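PDB 4NES: UDP-N-acetylglucosamine 2-epimerase from Methanocaldococcus jannaschii, which probably catalyses the reversible epimerisation at C-2 of UDP-N-acetylglucosamine to UDP-N-acetylmannosamine, the activated donor of ManNAc residues. Local coordinates for residues R10-R21 / M43-P54; N169-L179 / Q292-V300. One frame throughout, in Å; residues are numbered along the deposited sequence.

Contact 1: R10-R21 / M43-P54; sequences RPEIIKLSPIIR and MDKIFFEELNLP. With UDP (uridine-5'-diphosphate), chain C; UD1 (uridine-diphosphate-N-acetylglucosamine), chain B.
The guanidinium of R21 takes hold of two successive carbonyls at the end of helix 45-50: NH1 gives a bond to L51 O of 2.6 Å, in the guanidinium plane and fairly straight (158°), while NH2 reaches N52 O from above that carbonyl's plane, at 2.7 Å. Bends at chi2 and chi3 turn the R21 chain back onto this Schellman turn, and E24 pairs with the same NH2. The contact lies in the N-terminal Rossmann-like domain of the GT-B fold, where helical segments 10-21 and 45-50 run nearly parallel, 16° apart. Between them I13 is the central apolar side chain. Its CG2 meets L53 CD1 at 3.5 Å, and its CD1 crosses to F48 CE1 at 3.7 Å. L53 CD2 extends the packing to I20, and L51 CD1 lies against S17, whose OG bonds back to I14 O. At the other end R10, with CG anti to the backbone N (chi1 168°), sends its guanidinium into the nucleotide site. NE and NH2 both donate to UDP O1A, the latter at 2.8 Å, which fixes the plane of the group. Selenomethionine M43 covers one face with CE, and UDP C5 lies over the opposite face, toward its rim, the uracil nearly parallel to it. F47, its ring nearly perpendicular to that guanidinium, brings CZ to 3.4 Å from R10 CD and turns its edge to UDP O2.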
loop_
_atom_site.group_PDB
_atom_site.type_symbol
_atom_site.label_atom_id
_atom_site.label_comp_id
_atom_site.label_asym_id
_atom_site.label_seq_id
_atom_site.Cartn_x
_atom_site.Cartn_y
_atom_site.Cartn_z
ATOM N N ARG A 10 14.046 -5.375 -15.607
ATOM C CA ARG A 10 14.761 -4.636 -16.649
ATOM C C ARG A 10 14.747 -3.096 -16.519
ATOM O O ARG A 10 15.811 -2.486 -16.440
ATOM C CB ARG A 10 14.282 -5.066 -18.042
ATOM C CG ARG A 10 14.760 -4.138 -19.152
ATOM C CD ARG A 10 14.407 -4.703 -20.526
ATOM N NE ARG A 10 12.981 -4.587 -20.850
ATOM C CZ ARG A 10 12.422 -5.092 -21.940
ATOM N NH1 ARG A 10 13.151 -5.792 -22.799
ATOM N NH2 ARG A 10 11.126 -4.915 -22.163
ATOM N N PRO A 11 13.560 -2.456 -16.503
ATOM C CA PRO A 11 13.574 -0.982 -16.455
ATOM C C PRO A 11 14.178 -0.414 -15.179
ATOM O O PRO A 11 14.781 0.663 -15.231
ATOM C CB PRO A 11 12.087 -0.613 -16.538
ATOM C CG PRO A 11 11.358 -1.846 -16.046
ATOM C CD PRO A 11 12.180 -2.987 -16.545
ATOM N N GLU A 12 14.032 -1.113 -14.056
ATOM C CA GLU A 12 14.625 -0.664 -12.798
ATOM C C GLU A 12 16.135 -0.674 -12.879
ATOM O O GLU A 12 16.793 0.237 -12.371
ATOM C CB GLU A 12 14.194 -1.565 -11.640
ATOM C CG GLU A 12 12.704 -1.543 -11.311
ATOM C CD GLU A 12 12.353 -2.658 -10.353
ATOM O OE1 GLU A 12 11.681 -3.627 -10.771
ATOM O OE2 GLU A 12 12.765 -2.578 -9.180
ATOM N N ILE A 13 16.698 -1.713 -13.492
ATOM C CA ILE A 13 18.149 -1.830 -13.558
ATOM C C ILE A 13 18.704 -0.644 -14.348
ATOM O O ILE A 13 19.677 0.012 -13.942
ATOM C CB ILE A 13 18.572 -3.164 -14.208
ATOM C CG1 ILE A 13 18.075 -4.344 -13.369
ATOM C CG2 ILE A 13 20.079 -3.225 -14.364
ATOM C CD1 ILE A 13 18.027 -5.666 -14.128
ATOM N N ILE A 14 18.058 -0.342 -15.464
ATOM C CA ILE A 14 18.497 0.753 -16.323
ATOM C C ILE A 14 18.375 2.090 -15.585
ATOM O O ILE A 14 19.327 2.882 -15.560
ATOM C CB ILE A 14 17.682 0.752 -17.638
ATOM C CG1 ILE A 14 17.999 -0.510 -18.457
ATOM C CG2 ILE A 14 17.930 2.029 -18.432
ATOM C CD1 ILE A 14 17.000 -0.776 -19.553
ATOM N N LYS A 15 17.229 2.332 -14.956
ATOM C CA LYS A 15 16.995 3.616 -14.306
ATOM C C LYS A 15 17.746 3.805 -12.991
ATOM O O LYS A 15 17.929 4.934 -12.536
ATOM C CB LYS A 15 15.488 3.869 -14.146
ATOM C CG LYS A 15 14.877 4.347 -15.448
ATOM C CD LYS A 15 13.354 4.412 -15.396
ATOM C CE LYS A 15 12.790 5.154 -16.603
ATOM N NZ LYS A 15 11.287 5.132 -16.639
ATOM N N LEU A 16 18.185 2.710 -12.382
ATOM C CA LEU A 16 19.025 2.798 -11.186
ATOM C C LEU A 16 20.502 2.906 -11.527
ATOM O O LEU A 16 21.301 3.306 -10.677
ATOM C CB LEU A 16 18.806 1.600 -10.254
ATOM C CG LEU A 16 17.496 1.680 -9.471
ATOM C CD1 LEU A 16 17.103 0.295 -8.962
ATOM C CD2 LEU A 16 17.610 2.699 -8.323
ATOM N N SER A 17 20.883 2.565 -12.755
ATOM C CA SER A 17 22.298 2.633 -13.136
ATOM C C SER A 17 22.979 3.998 -12.885
ATOM O O SER A 17 24.125 4.024 -12.417
ATOM C CB SER A 17 22.555 2.083 -14.558
ATOM O OG SER A 17 22.076 2.921 -15.599
ATOM N N PRO A 18 22.287 5.127 -13.149
ATOM C CA PRO A 18 22.951 6.400 -12.835
ATOM C C PRO A 18 23.108 6.645 -11.339
ATOM O O PRO A 18 24.041 7.362 -10.932
ATOM C CB PRO A 18 22.016 7.446 -13.444
ATOM C CG PRO A 18 21.263 6.699 -14.532
ATOM C CD PRO A 18 21.065 5.331 -13.955
ATOM N N ILE A 19 22.212 6.088 -10.528
ATOM C CA ILE A 19 22.346 6.190 -9.076
ATOM C C ILE A 19 23.525 5.355 -8.587
ATOM O O ILE A 19 24.339 5.809 -7.758
ATOM C CB ILE A 19 21.033 5.793 -8.381
ATOM C CG1 ILE A 19 20.008 6.899 -8.621
ATOM C CG2 ILE A 19 21.256 5.572 -6.891
ATOM C CD1 ILE A 19 18.583 6.489 -8.328
ATOM N N ILE A 20 23.656 4.154 -9.135
ATOM C CA ILE A 20 24.812 3.313 -8.857
ATOM C C ILE A 20 26.114 4.003 -9.278
ATOM O O ILE A 20 27.087 3.996 -8.505
ATOM C CB ILE A 20 24.651 1.928 -9.520
ATOM C CG1 ILE A 20 23.509 1.175 -8.825
ATOM C CG2 ILE A 20 25.968 1.139 -9.495
ATOM C CD1 ILE A 20 22.975 -0.027 -9.580
ATOM N N ARG A 21 26.143 4.627 -10.457
ATOM C CA ARG A 21 27.339 5.362 -10.907
ATOM C C ARG A 21 27.723 6.440 -9.891
ATOM O O ARG A 21 28.909 6.624 -9.547
ATOM C CB ARG A 21 27.095 6.015 -12.272
ATOM C CG ARG A 21 27.110 5.074 -13.481
ATOM C CD ARG A 21 28.518 4.593 -13.828
ATOM N NE ARG A 21 28.890 3.409 -13.062
ATOM C CZ ARG A 21 28.550 2.166 -13.396
ATOM N NH1 ARG A 21 27.836 1.937 -14.492
ATOM N NH2 ARG A 21 28.924 1.149 -12.636
HETATM N N MSE A 43 16.686 -10.166 -19.969
HETATM C CA MSE A 43 15.876 -9.233 -19.186
HETATM C C MSE A 43 16.615 -8.712 -17.962
HETATM O O MSE A 43 16.104 -7.861 -17.233
HETATM C CB MSE A 43 14.573 -9.907 -18.736
HETATM C CG MSE A 43 13.663 -10.308 -19.888
HETATM SE SE MSE A 43 13.066 -8.820 -20.992
HETATM C CE MSE A 43 11.814 -8.002 -19.766
ATOM N N ASP A 44 17.820 -9.218 -17.728
ATOM C CA ASP A 44 18.456 -9.022 -16.433
ATOM C C ASP A 44 19.983 -8.999 -16.507
ATOM O O ASP A 44 20.590 -7.927 -16.436
ATOM C CB ASP A 44 17.967 -10.101 -15.462
ATOM C CG ASP A 44 18.706 -10.082 -14.154
ATOM O OD1 ASP A 44 18.851 -8.990 -13.568
ATOM O OD2 ASP A 44 19.153 -11.160 -13.716
ATOM N N LYS A 45 20.588 -10.174 -16.668
ATOM C CA LYS A 45 22.045 -10.322 -16.748
ATOM C C LYS A 45 22.677 -9.368 -17.757
ATOM O O LYS A 45 23.693 -8.738 -17.461
ATOM C CB LYS A 45 22.404 -11.767 -17.095
ATOM C CG LYS A 45 23.890 -12.048 -17.197
ATOM C CD LYS A 45 24.130 -13.523 -17.495
ATOM C CE LYS A 45 25.552 -13.768 -17.968
ATOM N NZ LYS A 45 25.887 -15.219 -17.999
ATOM N N ILE A 46 22.054 -9.221 -18.926
ATOM C CA ILE A 46 22.637 -8.387 -19.968
ATOM C C ILE A 46 22.776 -6.930 -19.526
ATOM O O ILE A 46 23.696 -6.234 -19.954
ATOM C CB ILE A 46 21.863 -8.520 -21.310
ATOM C CG1 ILE A 46 22.637 -7.869 -22.462
ATOM C CG2 ILE A 46 20.452 -7.943 -21.206
ATOM C CD1 ILE A 46 22.172 -8.325 -23.851
ATOM N N PHE A 47 21.885 -6.469 -18.653
ATOM C CA PHE A 47 21.937 -5.093 -18.197
ATOM C C PHE A 47 23.004 -4.883 -17.148
ATOM O O PHE A 47 23.684 -3.860 -17.150
ATOM C CB PHE A 47 20.550 -4.646 -17.727
ATOM C CG PHE A 47 19.542 -4.720 -18.820
ATOM C CD1 PHE A 47 19.559 -3.774 -19.840
ATOM C CD2 PHE A 47 18.652 -5.781 -18.900
ATOM C CE1 PHE A 47 18.667 -3.855 -20.890
ATOM C CE2 PHE A 47 17.765 -5.867 -19.946
ATOM C CZ PHE A 47 17.779 -4.905 -20.949
ATOM N N PHE A 48 23.163 -5.856 -16.257
ATOM C CA PHE A 48 24.264 -5.796 -15.310
ATOM C C PHE A 48 25.600 -5.770 -16.044
ATOM O O PHE A 48 26.522 -5.070 -15.629
ATOM C CB PHE A 48 24.192 -6.953 -14.311
ATOM C CG PHE A 48 23.276 -6.681 -13.152
ATOM C CD1 PHE A 48 21.907 -6.853 -13.273
ATOM C CD2 PHE A 48 23.786 -6.220 -11.946
ATOM C CE1 PHE A 48 21.063 -6.585 -12.204
ATOM C CE2 PHE A 48 22.941 -5.954 -10.868
ATOM C CZ PHE A 48 21.578 -6.138 -11.002
ATOM N N GLU A 49 25.698 -6.521 -17.138
ATOM C CA GLU A 49 26.923 -6.542 -17.930
ATOM C C GLU A 49 27.156 -5.243 -18.706
ATOM O O GLU A 49 28.215 -4.621 -18.592
ATOM C CB GLU A 49 26.920 -7.731 -18.895
ATOM C CG GLU A 49 28.167 -7.824 -19.768
ATOM C CD GLU A 49 29.426 -8.048 -18.956
ATOM O OE1 GLU A 49 29.326 -8.575 -17.827
ATOM O OE2 GLU A 49 30.526 -7.699 -19.443
ATOM N N GLU A 50 26.181 -4.837 -19.513
ATOM C CA GLU A 50 26.388 -3.683 -20.377
ATOM C C GLU A 50 26.528 -2.390 -19.585
ATOM O O GLU A 50 27.212 -1.469 -20.019
ATOM C CB GLU A 50 25.255 -3.548 -21.406
ATOM C CG GLU A 50 25.221 -4.655 -22.454
ATOM C CD GLU A 50 24.264 -4.367 -23.602
ATOM O OE1 GLU A 50 23.495 -3.391 -23.525
ATOM O OE2 GLU A 50 24.293 -5.127 -24.592
ATOM N N LEU A 51 25.879 -2.327 -18.425
ATOM C CA LEU A 51 25.895 -1.116 -17.615
ATOM C C LEU A 51 26.968 -1.160 -16.533
ATOM O O LEU A 51 27.046 -0.251 -15.705
ATOM C CB LEU A 51 24.513 -0.844 -17.008
ATOM C CG LEU A 51 23.438 -0.618 -18.080
ATOM C CD1 LEU A 51 22.055 -0.537 -17.469
ATOM C CD2 LEU A 51 23.733 0.644 -18.867
ATOM N N ASN A 52 27.785 -2.214 -16.558
ATOM C CA ASN A 52 28.948 -2.316 -15.667
ATOM C C ASN A 52 28.530 -2.199 -14.199
ATOM O O ASN A 52 29.090 -1.415 -13.422
ATOM C CB ASN A 52 29.986 -1.252 -16.057
ATOM C CG ASN A 52 31.338 -1.480 -15.422
ATOM O OD1 ASN A 52 31.757 -2.615 -15.194
ATOM N ND2 ASN A 52 32.038 -0.388 -15.150
ATOM N N LEU A 53 27.526 -2.988 -13.820
ATOM C CA LEU A 53 26.961 -2.943 -12.474
ATOM C C LEU A 53 27.486 -4.096 -11.631
ATOM O O LEU A 53 27.745 -5.182 -12.154
ATOM C CB LEU A 53 25.430 -3.009 -12.531
ATOM C CG LEU A 53 24.753 -1.910 -13.347
ATOM C CD1 LEU A 53 23.252 -2.110 -13.334
ATOM C CD2 LEU A 53 25.107 -0.516 -12.849
ATOM N N PRO A 54 27.634 -3.869 -10.317
ATOM C CA PRO A 54 28.137 -4.940 -9.456
ATOM C C PRO A 54 27.091 -6.021 -9.220
ATOM O O PRO A 54 25.884 -5.771 -9.341
ATOM C CB PRO A 54 28.432 -4.216 -8.138
ATOM C CG PRO A 54 27.496 -3.057 -8.133
ATOM C CD PRO A 54 27.407 -2.619 -9.572
HETATM N N1 UDP C . 14.753 -1.949 -23.442
HETATM C C2 UDP C . 15.873 -2.646 -23.746
HETATM N N3 UDP C . 15.815 -3.650 -24.648
HETATM C C4 UDP C . 14.667 -3.999 -25.269
HETATM C C5 UDP C . 13.486 -3.303 -24.978
HETATM C C6 UDP C . 13.567 -2.271 -24.036
HETATM O O2 UDP C . 16.947 -2.367 -23.206
HETATM O O4 UDP C . 14.661 -5.047 -26.184
HETATM C "C1'" UDP C . 14.741 -0.876 -22.433
HETATM C "C2'" UDP C . 14.339 0.442 -22.843
HETATM O "O2'" UDP C . 15.399 1.104 -23.496
HETATM C "C3'" UDP C . 13.904 1.066 -21.586
HETATM C "C4'" UDP C . 13.438 -0.052 -20.779
HETATM O "O4'" UDP C . 13.742 -1.232 -21.479
HETATM O "O3'" UDP C . 14.924 1.739 -20.900
HETATM C "C5'" UDP C . 11.964 -0.055 -20.551
HETATM O "O5'" UDP C . 11.537 -1.214 -19.878
HETATM P PA UDP C . 10.114 -1.868 -20.121
HETATM O O1A UDP C . 10.275 -3.371 -20.044
HETATM O O2A UDP C . 9.576 -1.408 -21.459
HETATM O O3A UDP C . 9.172 -1.452 -18.927
HETATM P PB UDP C . 8.422 -0.135 -18.522
HETATM O O1B UDP C . 9.308 1.072 -18.793
HETATM O O2B UDP C . 7.119 -0.068 -19.276
HETATM O O3B UDP C . 8.181 -0.348 -17.054
HETATM C "C1'" UD1 B . 6.860 -6.257 -15.001
HETATM C "C2'" UD1 B . 6.229 -5.077 -14.328
HETATM C "C3'" UD1 B . 5.992 -3.993 -15.264
HETATM C "C4'" UD1 B . 7.189 -3.607 -16.023
HETATM C "C5'" UD1 B . 7.846 -4.820 -16.630
HETATM C "C6'" UD1 B . 9.162 -4.511 -17.235
HETATM C "C7'" UD1 B . 4.738 -5.714 -12.339
HETATM C "C8'" UD1 B . 3.362 -6.100 -11.885
HETATM N "N2'" UD1 B . 4.918 -5.472 -13.752
HETATM O "O1'" UD1 B . 5.986 -6.751 -15.952
HETATM O "O3'" UD1 B . 5.482 -2.851 -14.552
HETATM O "O4'" UD1 B . 6.862 -2.684 -17.050
HETATM O "O5'" UD1 B . 8.091 -5.813 -15.639
HETATM O "O6'" UD1 B . 9.491 -5.285 -18.329
HETATM O "O7'" UD1 B . 5.668 -5.615 -11.534
HETATM N N1 UD1 B . 8.943 -13.566 -17.911
HETATM C C2 UD1 B . 9.964 -14.292 -18.369
HETATM N N3 UD1 B . 11.211 -14.018 -17.991
HETATM C C4 UD1 B . 11.473 -13.022 -17.134
HETATM C C5 UD1 B . 10.434 -12.246 -16.639
HETATM C C6 UD1 B . 9.145 -12.538 -17.053
HETATM O O2 UD1 B . 9.772 -15.206 -19.147
HETATM O O4 UD1 B . 12.758 -12.760 -16.757
HETATM C C1B UD1 B . 7.550 -13.845 -18.334
HETATM C C2B UD1 B . 6.865 -14.889 -17.548
HETATM O "O2'" UD1 B . 6.007 -15.622 -18.387
HETATM C C3B UD1 B . 6.092 -14.130 -16.592
HETATM C C4B UD1 B . 5.667 -12.958 -17.399
HETATM O O4B UD1 B . 6.750 -12.663 -18.260
HETATM O O3B UD1 B . 5.006 -14.825 -16.030
HETATM C C5B UD1 B . 5.361 -11.765 -16.567
HETATM O O5B UD1 B . 6.368 -11.393 -15.660
HETATM P PA UD1 B . 6.082 -10.334 -14.561
HETATM O O1A UD1 B . 4.973 -10.835 -13.688
HETATM O O2A UD1 B . 7.342 -10.086 -13.799
HETATM O O3A UD1 B . 5.539 -9.037 -15.246
HETATM P PB UD1 B . 6.098 -8.226 -16.500
HETATM O O1B UD1 B . 5.104 -8.363 -17.607
HETATM O O2B UD1 B . 7.518 -8.613 -16.810
#

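Contact 2: N169-L179 / Q292-V300; sequences NTIVDATLQNL and QEEACILKV. With UDP (uridine-5'-diphosphate), chain C.
I171 and E294 meet beside the UDP ribose, I171 CD1 lying 3.3 Å from E294 OE2, brought there by CG1 anti to the backbone N (chi1 -162°) and a bend at chi2. The E294 carboxylate accepts from both ribose hydroxyls, O2' on OE1 and O3' on OE2, each at 2.7 Å, and Y271 also bonds to OE2. Replacing E294 by an alanine is likely to cost both ribose hydroxyls this acceptor and open a gap beside I171 and T175. Behind this shell I297 is a knob in the hole formed by I171, V172, T175 and L176, its CD1 3.8 Å from both I171 CG2 and V172 CG2. L298 CD2 packs on L179 CD1 at 3.6 Å and on T175 CG2. The T175 hydroxyl donates to I171 O, sharing that carbonyl with T175 N from the opposite face. At the start of helix 170-183, N169 OD1 caps I171 N, while ND2 is joined to E293 OE2 through a water; R311 forms a salt bridge with that oxygen. Segments 170-179 and 292-298 cross at -58°. Helix 170-183, following edge strand 164-166 of the N-terminal sheet, thus meets helix 289-298 of the C-terminal domain, with helices 10-23 and 271-280 alongside.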
loop_
_atom_site.group_PDB
_atom_site.type_symbol
_atom_site.label_atom_id
_atom_site.label_comp_id
_atom_site.label_asym_id
_atom_site.label_seq_id
_atom_site.Cartn_x
_atom_site.Cartn_y
_atom_site.Cartn_z
ATOM N N ASN A 169 14.360 12.950 -14.481
ATOM C CA ASN A 169 14.302 11.499 -14.562
ATOM C C ASN A 169 15.677 10.935 -14.871
ATOM O O ASN A 169 16.332 11.385 -15.814
ATOM C CB ASN A 169 13.270 11.055 -15.608
ATOM C CG ASN A 169 12.865 9.598 -15.450
ATOM O OD1 ASN A 169 13.702 8.700 -15.379
ATOM N ND2 ASN A 169 11.559 9.359 -15.348
ATOM N N THR A 170 16.116 9.952 -14.078
ATOM C CA THR A 170 17.415 9.303 -14.313
ATOM C C THR A 170 17.545 8.652 -15.698
ATOM O O THR A 170 18.664 8.338 -16.133
ATOM C CB THR A 170 17.740 8.232 -13.255
ATOM O OG1 THR A 170 16.737 7.213 -13.295
ATOM C CG2 THR A 170 17.805 8.830 -11.849
ATOM N N ILE A 171 16.433 8.431 -16.395
ATOM C CA ILE A 171 16.525 7.881 -17.737
ATOM C C ILE A 171 17.267 8.840 -18.671
ATOM O O ILE A 171 17.919 8.394 -19.626
ATOM C CB ILE A 171 15.140 7.507 -18.309
ATOM C CG1 ILE A 171 15.296 6.557 -19.491
ATOM C CG2 ILE A 171 14.338 8.750 -18.685
ATOM C CD1 ILE A 171 15.936 5.247 -19.116
ATOM N N VAL A 172 17.218 10.145 -18.395
ATOM C CA VAL A 172 18.024 11.083 -19.176
ATOM C C VAL A 172 19.508 10.791 -18.973
ATOM O O VAL A 172 20.250 10.683 -19.948
ATOM C CB VAL A 172 17.729 12.561 -18.836
ATOM C CG1 VAL A 172 18.568 13.492 -19.724
ATOM C CG2 VAL A 172 16.266 12.860 -19.019
ATOM N N ASP A 173 19.936 10.662 -17.716
ATOM C CA ASP A 173 21.321 10.288 -17.419
ATOM C C ASP A 173 21.705 9.026 -18.183
ATOM O O ASP A 173 22.762 8.959 -18.804
ATOM C CB ASP A 173 21.532 9.916 -15.940
ATOM C CG ASP A 173 21.002 10.937 -14.940
ATOM O OD1 ASP A 173 20.033 11.668 -15.205
ATOM O OD2 ASP A 173 21.550 10.941 -13.813
ATOM N N ALA A 174 20.860 8.001 -18.100
ATOM C CA ALA A 174 21.174 6.704 -18.691
ATOM C C ALA A 174 21.298 6.794 -20.211
ATOM O O ALA A 174 22.244 6.257 -20.809
ATOM C CB ALA A 174 20.131 5.675 -18.305
ATOM N N THR A 175 20.358 7.491 -20.832
ATOM C CA THR A 175 20.353 7.610 -22.281
ATOM C C THR A 175 21.568 8.439 -22.697
ATOM O O THR A 175 22.206 8.155 -23.717
ATOM C CB THR A 175 19.017 8.220 -22.789
ATOM O OG1 THR A 175 17.914 7.517 -22.202
ATOM C CG2 THR A 175 18.912 8.110 -24.290
ATOM N N LEU A 176 21.921 9.425 -21.871
ATOM C CA LEU A 176 23.074 10.296 -22.101
ATOM C C LEU A 176 24.431 9.680 -21.726
ATOM O O LEU A 176 25.457 10.087 -22.284
ATOM C CB LEU A 176 22.893 11.624 -21.359
ATOM C CG LEU A 176 22.281 12.819 -22.097
ATOM C CD1 LEU A 176 23.372 13.558 -22.872
ATOM C CD2 LEU A 176 21.146 12.403 -23.025
ATOM N N GLN A 177 24.459 8.735 -20.785
ATOM C CA GLN A 177 25.708 8.036 -20.446
ATOM C C GLN A 177 26.020 6.940 -21.484
ATOM O O GLN A 177 27.190 6.655 -21.752
ATOM C CB GLN A 177 25.773 7.540 -18.955
ATOM C CG GLN A 177 24.637 6.594 -18.413
ATOM C CD GLN A 177 24.672 6.271 -16.868
ATOM O OE1 GLN A 177 24.395 5.133 -16.453
ATOM N NE2 GLN A 177 24.972 7.271 -16.048
ATOM N N ASN A 178 24.983 6.393 -22.121
ATOM C CA ASN A 178 25.115 5.172 -22.930
ATOM C C ASN A 178 24.963 5.299 -24.455
ATOM O O ASN A 178 25.435 4.424 -25.188
ATOM C CB ASN A 178 24.191 4.066 -22.401
ATOM C CG ASN A 178 24.597 3.581 -21.023
ATOM O OD1 ASN A 178 25.560 2.827 -20.876
ATOM N ND2 ASN A 178 23.872 4.019 -20.006
ATOM N N LEU A 179 24.308 6.353 -24.942
ATOM C CA LEU A 179 24.144 6.490 -26.392
ATOM C C LEU A 179 25.497 6.612 -27.083
ATOM O O LEU A 179 25.740 5.942 -28.076
ATOM C CB LEU A 179 23.242 7.677 -26.758
ATOM C CG LEU A 179 22.187 7.497 -27.860
ATOM C CD1 LEU A 179 21.977 8.811 -28.602
ATOM C CD2 LEU A 179 22.525 6.376 -28.830
ATOM N N GLN A 292 8.616 5.573 -23.966
ATOM C CA GLN A 292 8.007 6.885 -24.211
ATOM C C GLN A 292 8.990 7.998 -23.866
ATOM O O GLN A 292 9.118 8.983 -24.599
ATOM C CB GLN A 292 6.746 7.073 -23.363
ATOM C CG GLN A 292 5.546 6.265 -23.808
ATOM C CD GLN A 292 4.402 6.452 -22.845
ATOM O OE1 GLN A 292 3.793 7.517 -22.792
ATOM N NE2 GLN A 292 4.112 5.419 -22.058
ATOM N N GLU A 293 9.682 7.847 -22.743
ATOM C CA GLU A 293 10.669 8.831 -22.320
ATOM C C GLU A 293 11.866 8.886 -23.259
ATOM O O GLU A 293 12.286 9.967 -23.669
ATOM C CB GLU A 293 11.117 8.533 -20.887
ATOM C CG GLU A 293 10.005 8.800 -19.879
ATOM C CD GLU A 293 10.167 8.047 -18.573
ATOM O OE1 GLU A 293 11.016 7.138 -18.498
ATOM O OE2 GLU A 293 9.418 8.364 -17.623
ATOM N N GLU A 294 12.411 7.723 -23.602
ATOM C CA GLU A 294 13.554 7.666 -24.505
ATOM C C GLU A 294 13.246 8.215 -25.889
ATOM O O GLU A 294 14.072 8.911 -26.471
ATOM C CB GLU A 294 14.103 6.242 -24.576
ATOM C CG GLU A 294 14.717 5.849 -23.244
ATOM C CD GLU A 294 14.968 4.375 -23.094
ATOM O OE1 GLU A 294 14.396 3.568 -23.862
ATOM O OE2 GLU A 294 15.729 4.016 -22.177
ATOM N N ALA A 295 12.061 7.911 -26.412
ATOM C CA ALA A 295 11.651 8.442 -27.710
ATOM C C ALA A 295 11.684 9.967 -27.655
ATOM O O ALA A 295 12.198 10.627 -28.561
ATOM C CB ALA A 295 10.260 7.939 -28.073
ATOM N N CYS A 296 11.181 10.528 -26.561
ATOM C CA CYS A 296 11.144 11.970 -26.413
ATOM C C CYS A 296 12.565 12.547 -26.359
ATOM O O CYS A 296 12.894 13.528 -27.044
ATOM C CB CYS A 296 10.351 12.327 -25.158
ATOM S SG CYS A 296 10.160 14.092 -24.855
ATOM N N ILE A 297 13.414 11.914 -25.561
ATOM C CA ILE A 297 14.790 12.356 -25.385
ATOM C C ILE A 297 15.580 12.291 -26.690
ATOM O O ILE A 297 16.350 13.211 -27.014
ATOM C CB ILE A 297 15.465 11.496 -24.299
ATOM C CG1 ILE A 297 14.818 11.774 -22.934
ATOM C CG2 ILE A 297 16.980 11.742 -24.267
ATOM C CD1 ILE A 297 15.051 10.672 -21.898
ATOM N N LEU A 298 15.369 11.221 -27.450
ATOM C CA LEU A 298 16.091 10.988 -28.696
ATOM C C LEU A 298 15.498 11.727 -29.891
ATOM O O LEU A 298 16.037 11.636 -31.004
ATOM C CB LEU A 298 16.131 9.492 -28.996
ATOM C CG LEU A 298 16.906 8.665 -27.982
ATOM C CD1 LEU A 298 16.703 7.173 -28.231
ATOM C CD2 LEU A 298 18.388 9.031 -28.030
ATOM N N LYS A 299 14.407 12.461 -29.662
ATOM C CA LYS A 299 13.719 13.236 -30.705
ATOM C C LYS A 299 13.175 12.344 -31.824
ATOM O O LYS A 299 13.273 12.672 -33.014
ATOM C CB LYS A 299 14.627 14.313 -31.309
ATOM C CG LYS A 299 15.320 15.187 -30.301
ATOM C CD LYS A 299 14.354 15.998 -29.471
ATOM C CE LYS A 299 15.139 16.851 -28.471
ATOM N NZ LYS A 299 14.264 17.557 -27.509
ATOM N N VAL A 300 12.618 11.204 -31.436
ATOM C CA VAL A 300 11.984 10.301 -32.377
ATOM C C VAL A 300 10.510 10.280 -32.032
ATOM O O VAL A 300 10.160 10.020 -30.890
ATOM C CB VAL A 300 12.584 8.877 -32.257
ATOM C CG1 VAL A 300 11.913 7.919 -33.215
ATOM C CG2 VAL A 300 14.096 8.911 -32.515
HETATM N N1 UDP C . 14.753 -1.949 -23.442
HETATM C C2 UDP C . 15.873 -2.646 -23.746
HETATM N N3 UDP C . 15.815 -3.650 -24.648
HETATM C C4 UDP C . 14.667 -3.999 -25.269
HETATM C C5 UDP C . 13.486 -3.303 -24.978
HETATM C C6 UDP C . 13.567 -2.271 -24.036
HETATM O O2 UDP C . 16.947 -2.367 -23.206
HETATM O O4 UDP C . 14.661 -5.047 -26.184
HETATM C "C1'" UDP C . 14.741 -0.876 -22.433
HETATM C "C2'" UDP C . 14.339 0.442 -22.843
HETATM O "O2'" UDP C . 15.399 1.104 -23.496
HETATM C "C3'" UDP C . 13.904 1.066 -21.586
HETATM C "C4'" UDP C . 13.438 -0.052 -20.779
HETATM O "O4'" UDP C . 13.742 -1.232 -21.479
HETATM O "O3'" UDP C . 14.924 1.739 -20.900
HETATM C "C5'" UDP C . 11.964 -0.055 -20.551
HETATM O "O5'" UDP C . 11.537 -1.214 -19.878
HETATM P PA UDP C . 10.114 -1.868 -20.121
HETATM O O1A UDP C . 10.275 -3.371 -20.044
HETATM O O2A UDP C . 9.576 -1.408 -21.459
HETATM O O3A UDP C . 9.172 -1.452 -18.927
HETATM P PB UDP C . 8.422 -0.135 -18.522
HETATM O O1B UDP C . 9.308 1.072 -18.793
HETATM O O2B UDP C . 7.119 -0.068 -19.276
HETATM O O3B UDP C . 8.181 -0.348 -17.054
HETATM O O HOH W 1 9.108 10.702 -16.142
#

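How the contacts relate
Contacts 1 and 2 have centres 15 Å apart and follow one another along the chain, yet they converge on the same UDP. Contact 1 serves its alpha-phosphate and uracil, whereas contact 2 holds its ribose, so the nucleotide is gripped from both domains of the GT-B fold. Helix 10-23 also joins them directly: K15 NZ forms a salt bridge with E293 OE1 at 2.7 Å, and K15 O lies 2.7 Å from T170 OG1, a probable hydrogen bond. R10 lies nearer the presumed active-site H207, about 5 Å between side chains, than E294 at about 10 Å. P11 and M43 also place contact 1 beside UDP-N-acetylglucosamine.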